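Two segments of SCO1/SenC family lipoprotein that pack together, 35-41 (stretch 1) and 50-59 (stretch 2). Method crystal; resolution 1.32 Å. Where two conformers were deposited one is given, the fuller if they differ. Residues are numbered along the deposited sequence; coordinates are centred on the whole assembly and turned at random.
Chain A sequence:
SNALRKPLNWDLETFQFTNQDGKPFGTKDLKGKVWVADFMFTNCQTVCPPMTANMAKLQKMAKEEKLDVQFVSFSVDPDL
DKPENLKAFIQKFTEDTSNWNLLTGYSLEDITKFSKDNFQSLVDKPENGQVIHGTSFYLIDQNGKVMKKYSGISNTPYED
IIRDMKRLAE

Stretch 1 35-41: WVADFMF
Stretch 2, residues 50-59: PMTANMAKLQ

Residues 35-40 form a β-strand, and residue 41 leaves it as loop. Residues 50-59 lie within a helix that begins before the stretch and continues after it. Strand and helix run nearly antiparallel, with 161° between their N-to-C directions and a signed crossing angle of -161°. Their axes come within 9.9 Å. In the register, the nearest CA atoms across the stretches are those of Met 40 and Met 51, 8.3 Å apart. Together the two sides bury 356 Å².

The strand is extended throughout, with phi from -116° to -160° and psi from 131° to 177°. Its side chains alternate. The CA-to-CB bonds of Val 36, Asp 38 and Met 40 point toward the helix, and those of Ala 37 and Phe 39 point away. The helix keeps phi near -63° and psi near -40°. Its backbone is held by i to i+4 hydrogen bonds, such as Met 55 N to Met 51 O at 2.9 Å and Leu 58 N to Asn 54 O at 3.0 Å. Met 51, Met 55 and Leu 58 point toward the strand, at spacings of four and three residues, so they share one face of the helix. Thr 52 points sideways.

Met 55 is the residue most covered by the opposing stretch, at 77 Å². It is a selenomethionine, as are Met 40 and Met 51. Its chi angles are -175° (t), 165° (t) and -82° (m). The first two torsions extend the chain toward the strand, and chi3 turns the terminal methyl. Met 55 CE lies 3.5 Å from Asp 38 CG, 3.8 Å from Val 36 CG1 and 4.0 Å from Ala 37 C. One methyl therefore touches three successive residues. Val 36, with chi1 -178° (t), also meets Leu 58, with CG1 to CD2 at 4.4 Å. Leu 58 has chi1 -179° (t) and chi2 57° (p).

Asp 38 follows with 65 Å² covered. Its chi1 is 72° (p) and its chi2 is -13°. No direct hydrogen bond crosses the contact, but a water links its two sides. This water donates to Asp 38 OD2 at 2.7 Å and to Thr 52 OG1 at 2.9 Å. Through this one water the carboxylate is joined to Thr 52, while Asp 38 OD1 is hydrogen-bonded elsewhere in the structure. Thr 52 has chi1 -57° (m).

Met 51 has 61 Å² covered. Its chi angles are -75° (m), 177° (t) and 64° (p). Met 51 CE sits 3.5 Å from Phe 39 O and 3.6 Å from Asp 38 OD2. These are packing contacts of a methyl against oxygen. Phe 39, with chi1 -69° (m) and chi2 -96°, meets the helix through this backbone oxygen, and its ring stays out of the contact.

Met 40 closes this end, with chi angles of 49° (p), 142° and -79° (m). Met 40 SE is 3.7 Å from Thr 52 OG1. Two conformers were deposited for Met 40, and one is described.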

# COMPACT_ATOMS: atom_id res chain seq x y z
N TRP A 35 -1.07 9.01 3.00
CA TRP A 35 -0.65 7.90 2.16
C TRP A 35 -1.68 6.79 2.04
O TRP A 35 -2.60 6.68 2.84
CB TRP A 35 0.73 7.37 2.57
CG TRP A 35 0.93 6.92 4.00
CD1 TRP A 35 0.98 7.70 5.11
CD2 TRP A 35 1.20 5.58 4.45
NE1 TRP A 35 1.26 6.94 6.22
CE2 TRP A 35 1.39 5.63 5.84
CE3 TRP A 35 1.30 4.34 3.80
CZ2 TRP A 35 1.66 4.49 6.61
CZ3 TRP A 35 1.57 3.21 4.57
CH2 TRP A 35 1.75 3.30 5.95
N VAL A 36 -1.53 6.01 0.98
CA VAL A 36 -2.41 4.90 0.69
C VAL A 36 -1.58 3.63 0.65
O VAL A 36 -0.54 3.59 0.00
CB VAL A 36 -3.11 5.09 -0.66
CG1 VAL A 36 -4.07 3.95 -0.93
CG2 VAL A 36 -3.84 6.42 -0.69
N ALA A 37 -2.04 2.61 1.37
CA ALA A 37 -1.32 1.34 1.47
C ALA A 37 -2.11 0.18 0.85
O ALA A 37 -3.34 0.12 0.94
CB ALA A 37 -1.02 1.02 2.91
N ASP A 38 -1.38 -0.74 0.22
CA ASP A 38 -1.93 -2.06 -0.08
C ASP A 38 -0.89 -3.15 0.18
O ASP A 38 0.27 -2.86 0.48
CB ASP A 38 -2.54 -2.12 -1.49
CG ASP A 38 -1.51 -2.11 -2.61
OD1 ASP A 38 -0.33 -1.81 -2.36
OD2 ASP A 38 -1.90 -2.38 -3.78
N PHE A 39 -1.34 -4.40 0.08
CA PHE A 39 -0.51 -5.60 0.26
C PHE A 39 -0.57 -6.41 -1.02
O PHE A 39 -1.65 -6.61 -1.58
CB PHE A 39 -1.03 -6.42 1.44
CG PHE A 39 -0.80 -5.76 2.77
CD1 PHE A 39 0.31 -6.08 3.53
CD2 PHE A 39 -1.68 -4.80 3.26
CE1 PHE A 39 0.54 -5.46 4.76
CE2 PHE A 39 -1.45 -4.18 4.48
CZ PHE A 39 -0.34 -4.52 5.23
N MSE A 40 0.58 -6.90 -1.48
CA MSE A 40 0.65 -7.62 -2.75
C MSE A 40 1.91 -8.46 -2.82
O MSE A 40 2.71 -8.47 -1.90
CB MSE A 40 0.62 -6.63 -3.91
CG MSE A 40 1.61 -5.49 -3.76
SE MSE A 40 2.44 -4.98 -5.44
CE MSE A 40 3.76 -6.40 -5.55
N PHE A 41 2.06 -9.21 -3.91
CA PHE A 41 3.30 -9.94 -4.14
C PHE A 41 3.52 -10.12 -5.63
O PHE A 41 2.56 -10.18 -6.39
CB PHE A 41 3.38 -11.27 -3.36
CG PHE A 41 2.39 -12.32 -3.78
CD1 PHE A 41 2.81 -13.49 -4.41
CD2 PHE A 41 1.04 -12.17 -3.49
CE1 PHE A 41 1.88 -14.46 -4.77
CE2 PHE A 41 0.12 -13.14 -3.84
CZ PHE A 41 0.54 -14.27 -4.49
N PRO A 50 -4.02 -6.40 -11.32
CA PRO A 50 -5.10 -5.41 -11.43
C PRO A 50 -5.17 -4.45 -10.23
O PRO A 50 -5.47 -3.28 -10.44
CB PRO A 50 -6.38 -6.25 -11.53
CG PRO A 50 -5.98 -7.65 -11.23
CD PRO A 50 -4.50 -7.79 -11.47
N MSE A 51 -4.87 -4.91 -9.02
CA MSE A 51 -4.79 -4.00 -7.87
C MSE A 51 -3.79 -2.89 -8.13
O MSE A 51 -4.03 -1.72 -7.81
CB MSE A 51 -4.35 -4.75 -6.61
CG MSE A 51 -5.41 -5.62 -5.96
SE MSE A 51 -4.73 -6.59 -4.41
CE MSE A 51 -4.33 -5.06 -3.30
N THR A 52 -2.63 -3.27 -8.67
CA THR A 52 -1.58 -2.31 -8.89
C THR A 52 -1.97 -1.34 -10.01
O THR A 52 -1.71 -0.14 -9.91
CB THR A 52 -0.25 -3.01 -9.18
OG1 THR A 52 0.06 -3.88 -8.08
CG2 THR A 52 0.86 -1.99 -9.33
N ALA A 53 -2.64 -1.83 -11.05
CA ALA A 53 -3.16 -0.94 -12.07
C ALA A 53 -4.19 0.04 -11.48
O ALA A 53 -4.25 1.21 -11.87
CB ALA A 53 -3.77 -1.72 -13.21
N ASN A 54 -5.00 -0.45 -10.54
CA ASN A 54 -5.98 0.42 -9.90
C ASN A 54 -5.30 1.48 -9.04
O ASN A 54 -5.68 2.65 -9.03
CB ASN A 54 -6.97 -0.39 -9.07
CG ASN A 54 -7.84 -1.30 -9.91
OD1 ASN A 54 -7.98 -1.10 -11.12
ND2 ASN A 54 -8.42 -2.31 -9.28
N MSE A 55 -4.26 1.08 -8.32
CA MSE A 55 -3.50 2.05 -7.56
C MSE A 55 -2.84 3.07 -8.49
O MSE A 55 -2.78 4.25 -8.17
CB MSE A 55 -2.48 1.35 -6.66
CG MSE A 55 -1.73 2.32 -5.75
SE MSE A 55 -0.76 1.51 -4.28
CE MSE A 55 -2.25 1.31 -3.03
N ALA A 56 -2.36 2.63 -9.65
CA ALA A 56 -1.79 3.56 -10.63
C ALA A 56 -2.83 4.57 -11.15
O ALA A 56 -2.51 5.74 -11.38
CB ALA A 56 -1.15 2.81 -11.77
N LYS A 57 -4.06 4.12 -11.34
CA LYS A 57 -5.13 5.03 -11.76
C LYS A 57 -5.37 6.06 -10.67
O LYS A 57 -5.49 7.26 -10.95
CB LYS A 57 -6.41 4.26 -12.07
CG LYS A 57 -7.55 5.16 -12.54
CD LYS A 57 -8.68 4.36 -13.18
CE LYS A 57 -9.89 5.25 -13.45
NZ LYS A 57 -9.59 6.41 -14.34
N LEU A 58 -5.39 5.62 -9.42
CA LEU A 58 -5.55 6.52 -8.28
C LEU A 58 -4.39 7.51 -8.21
O LEU A 58 -4.61 8.69 -7.93
CB LEU A 58 -5.65 5.71 -6.98
CG LEU A 58 -5.84 6.51 -5.69
CD1 LEU A 58 -7.07 7.39 -5.77
CD2 LEU A 58 -5.95 5.54 -4.54
N GLN A 59 -3.17 7.04 -8.44
CA GLN A 59 -1.99 7.90 -8.45
C GLN A 59 -2.13 9.01 -9.48
O GLN A 59 -1.88 10.19 -9.20
CB GLN A 59 -0.74 7.07 -8.72
CG GLN A 59 0.55 7.87 -8.79
CD GLN A 59 1.74 7.06 -9.27
OE1 GLN A 59 1.65 6.30 -10.24
NE2 GLN A 59 2.89 7.26 -8.63
O HOH W 1 0.07 -2.41 -5.62